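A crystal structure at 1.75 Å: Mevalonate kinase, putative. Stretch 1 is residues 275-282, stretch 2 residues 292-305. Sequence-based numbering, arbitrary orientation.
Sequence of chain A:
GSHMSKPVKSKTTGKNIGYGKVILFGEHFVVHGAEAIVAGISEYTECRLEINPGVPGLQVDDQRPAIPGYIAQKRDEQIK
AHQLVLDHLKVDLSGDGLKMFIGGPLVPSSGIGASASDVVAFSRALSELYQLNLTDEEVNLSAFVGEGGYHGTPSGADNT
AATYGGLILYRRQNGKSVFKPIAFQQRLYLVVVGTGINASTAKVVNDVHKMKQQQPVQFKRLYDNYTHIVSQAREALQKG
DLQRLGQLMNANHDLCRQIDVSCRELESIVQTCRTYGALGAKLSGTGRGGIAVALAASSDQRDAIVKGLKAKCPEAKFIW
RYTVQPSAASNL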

# COMPACT_ATOMS: atom_id res chain seq x y z
N THR A 275 -11.31 -16.90 13.60
CA THR A 275 -11.58 -18.30 13.87
C THR A 275 -10.31 -19.15 13.88
O THR A 275 -10.15 -20.01 14.77
CB THR A 275 -12.58 -18.85 12.82
OG1 THR A 275 -13.87 -18.25 13.03
CG2 THR A 275 -12.83 -20.36 13.04
N TYR A 276 -9.41 -18.89 12.94
CA TYR A 276 -8.17 -19.64 12.83
C TYR A 276 -7.00 -19.04 13.61
O TYR A 276 -5.84 -19.42 13.41
CB TYR A 276 -7.85 -19.96 11.37
CG TYR A 276 -8.72 -21.08 10.86
CD1 TYR A 276 -8.30 -22.41 10.96
CD2 TYR A 276 -9.99 -20.81 10.35
CE1 TYR A 276 -9.12 -23.46 10.52
CE2 TYR A 276 -10.83 -21.86 9.91
CZ TYR A 276 -10.38 -23.18 10.00
OH TYR A 276 -11.20 -24.21 9.56
N GLY A 277 -7.34 -18.13 14.51
CA GLY A 277 -6.40 -17.66 15.52
C GLY A 277 -5.65 -16.39 15.19
O GLY A 277 -4.65 -16.08 15.84
N ALA A 278 -6.13 -15.62 14.21
CA ALA A 278 -5.56 -14.29 13.98
C ALA A 278 -5.62 -13.49 15.27
O ALA A 278 -6.61 -13.54 15.98
CB ALA A 278 -6.31 -13.55 12.88
N LEU A 279 -4.56 -12.75 15.56
CA LEU A 279 -4.53 -11.85 16.70
C LEU A 279 -5.49 -10.70 16.47
O LEU A 279 -6.10 -10.19 17.41
CB LEU A 279 -3.12 -11.32 16.97
CG LEU A 279 -1.98 -12.29 17.25
CD1 LEU A 279 -0.72 -11.52 17.59
CD2 LEU A 279 -2.39 -13.25 18.37
N GLY A 280 -5.62 -10.29 15.21
CA GLY A 280 -6.61 -9.29 14.79
C GLY A 280 -6.80 -9.38 13.29
O GLY A 280 -5.93 -9.90 12.60
N ALA A 281 -7.91 -8.85 12.78
CA ALA A 281 -8.17 -8.87 11.35
C ALA A 281 -9.18 -7.80 11.01
O ALA A 281 -10.13 -7.56 11.77
CB ALA A 281 -8.69 -10.23 10.93
N LYS A 282 -9.00 -7.16 9.86
CA LYS A 282 -9.85 -6.03 9.52
C LYS A 282 -9.70 -5.73 8.05
O LYS A 282 -8.69 -6.10 7.44
CB LYS A 282 -9.47 -4.78 10.34
CG LYS A 282 -7.99 -4.35 10.18
CD LYS A 282 -7.66 -3.10 11.01
CE LYS A 282 -8.24 -1.80 10.42
NZ LYS A 282 -7.49 -1.37 9.19
N ALA A 292 -8.31 -7.26 2.93
CA ALA A 292 -8.30 -7.32 4.38
C ALA A 292 -6.92 -7.76 4.81
O ALA A 292 -6.16 -8.32 4.02
CB ALA A 292 -9.35 -8.30 4.90
N VAL A 293 -6.61 -7.49 6.08
CA VAL A 293 -5.32 -7.85 6.66
C VAL A 293 -5.54 -8.54 8.00
O VAL A 293 -6.39 -8.13 8.79
CB VAL A 293 -4.41 -6.60 6.82
CG1 VAL A 293 -5.07 -5.49 7.69
CG2 VAL A 293 -3.10 -7.00 7.40
N ALA A 294 -4.80 -9.63 8.23
CA ALA A 294 -4.86 -10.34 9.51
C ALA A 294 -3.46 -10.33 10.11
O ALA A 294 -2.47 -10.41 9.37
CB ALA A 294 -5.34 -11.77 9.29
N LEU A 295 -3.38 -10.22 11.44
CA LEU A 295 -2.09 -10.33 12.14
C LEU A 295 -1.95 -11.71 12.77
O LEU A 295 -2.82 -12.14 13.52
CB LEU A 295 -1.95 -9.26 13.21
CG LEU A 295 -0.68 -9.25 14.07
CD1 LEU A 295 0.59 -8.85 13.26
CD2 LEU A 295 -0.87 -8.34 15.25
N ALA A 296 -0.85 -12.39 12.47
CA ALA A 296 -0.57 -13.72 13.03
C ALA A 296 0.49 -13.59 14.12
O ALA A 296 1.29 -12.65 14.10
CB ALA A 296 -0.09 -14.67 11.93
N ALA A 297 0.51 -14.53 15.06
CA ALA A 297 1.44 -14.45 16.19
C ALA A 297 2.83 -14.95 15.81
O ALA A 297 3.82 -14.62 16.47
CB ALA A 297 0.92 -15.24 17.40
N SER A 298 2.89 -15.74 14.74
CA SER A 298 4.12 -16.37 14.28
C SER A 298 3.94 -16.81 12.83
O SER A 298 2.86 -16.64 12.26
CB SER A 298 4.43 -17.59 15.15
OG SER A 298 3.43 -18.58 14.98
N SER A 299 4.98 -17.40 12.25
CA SER A 299 4.88 -17.95 10.90
C SER A 299 4.03 -19.22 10.87
O SER A 299 3.27 -19.45 9.92
CB SER A 299 6.28 -18.23 10.34
OG SER A 299 6.26 -18.28 8.92
N ASP A 300 4.16 -20.05 11.90
CA ASP A 300 3.39 -21.30 11.98
C ASP A 300 1.87 -21.06 12.06
O ASP A 300 1.09 -21.71 11.36
CB ASP A 300 3.86 -22.14 13.18
CG ASP A 300 3.20 -23.51 13.24
OD1 ASP A 300 2.85 -24.07 12.17
OD2 ASP A 300 2.98 -24.11 14.32
N GLN A 301 1.47 -20.11 12.90
CA GLN A 301 0.06 -19.80 13.08
C GLN A 301 -0.53 -19.14 11.84
O GLN A 301 -1.73 -19.22 11.62
CB GLN A 301 -0.15 -18.94 14.34
CG GLN A 301 0.18 -19.70 15.63
CD GLN A 301 0.06 -18.85 16.89
OE1 GLN A 301 -0.95 -18.18 17.11
NE2 GLN A 301 1.10 -18.89 17.72
N ARG A 302 0.33 -18.51 11.04
CA ARG A 302 -0.04 -17.98 9.73
C ARG A 302 -0.45 -19.12 8.78
O ARG A 302 -1.46 -19.01 8.06
CB ARG A 302 1.12 -17.13 9.16
CG ARG A 302 0.82 -16.35 7.87
CD ARG A 302 1.74 -15.16 7.61
NE ARG A 302 3.13 -15.56 7.37
CZ ARG A 302 4.08 -14.77 6.88
NH1 ARG A 302 3.81 -13.51 6.56
NH2 ARG A 302 5.31 -15.24 6.72
N ASP A 303 0.31 -20.21 8.81
CA ASP A 303 0.01 -21.43 8.04
C ASP A 303 -1.39 -21.97 8.35
O ASP A 303 -2.06 -22.51 7.47
CB ASP A 303 1.03 -22.53 8.34
CG ASP A 303 2.41 -22.20 7.83
OD1 ASP A 303 2.53 -21.46 6.83
OD2 ASP A 303 3.45 -22.67 8.35
N ALA A 304 -1.80 -21.84 9.61
CA ALA A 304 -3.13 -22.25 10.03
C ALA A 304 -4.20 -21.32 9.46
O ALA A 304 -5.25 -21.77 9.00
CB ALA A 304 -3.23 -22.32 11.56
N ILE A 305 -3.93 -20.01 9.49
CA ILE A 305 -4.88 -19.05 8.94
C ILE A 305 -5.04 -19.22 7.42
O ILE A 305 -6.16 -19.24 6.92
CB ILE A 305 -4.51 -17.60 9.32
CG1 ILE A 305 -4.46 -17.45 10.84
CG2 ILE A 305 -5.50 -16.62 8.66
CD1 ILE A 305 -3.58 -16.35 11.33
O HOH W 1 -1.89 -15.85 15.61

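An antiparallel strand pair zips its backbones together and leaves its side chains to pack on two faces; this segment of a putative mevalonate kinase illustrates the principle and how a following helix extends it. The strand through Ala281 and Lys282 and the strand through Ala292 to Leu295 run at 175° to one another, their axes approaching to 4.7 Å.

Stretch 2 enters at Ala292, whose CA lies 3.3 Å from Lys282 O. That same carbonyl accepts from Val293 N at 2.8 Å, while Lys282 N donates to Val293 O at 3.0 Å, the reciprocal bonds of a hydrogen-bonded pair. Their side chains share one sheet face, where Lys282 CG meets Val293 CG1 at 4.0 Å, the aliphatic part of the lysine serving as an apolar surface.

Ala294 occupies the opposite face. It forms a non-hydrogen-bonded pair with Ala281, and the small side chains accompany a CA-CA distance of 4.1 Å, with Ala281 CB 4.0 Å from Ala294 CB. Ala278 CB also packs against Ala294 CB, at 4.1 Å.

At Leu295 the backbone bonding continues: Leu295 N donates to Gly280 O at 2.8 Å, and Leu295 O accepts from Leu279 N at 2.7 Å. Leu279 CD1 lies 4.0 Å from Leu295 CD2 and 3.9 Å from Ala297 CA, and Leu279 CD2 lies 4.0 Å from Ala297 CB, so the leucine packs against both residues.

Beyond the strand, water takes over the bridging. One molecule accepts from Ala297 N (2.8 Å) and donates to Gly277 O (2.8 Å) and to Gln301 OE1 (2.9 Å), joining polar groups that do not bond directly. Ser298 caps the helix, its OG accepting from Gln301 N at 3.2 Å. The helix finally brings in Ile305, whose CD1 lies 4.2 Å from Ala278 CB and whose CG1 lies 4.3 Å from Tyr276 CB, closing the contact with apolar packing.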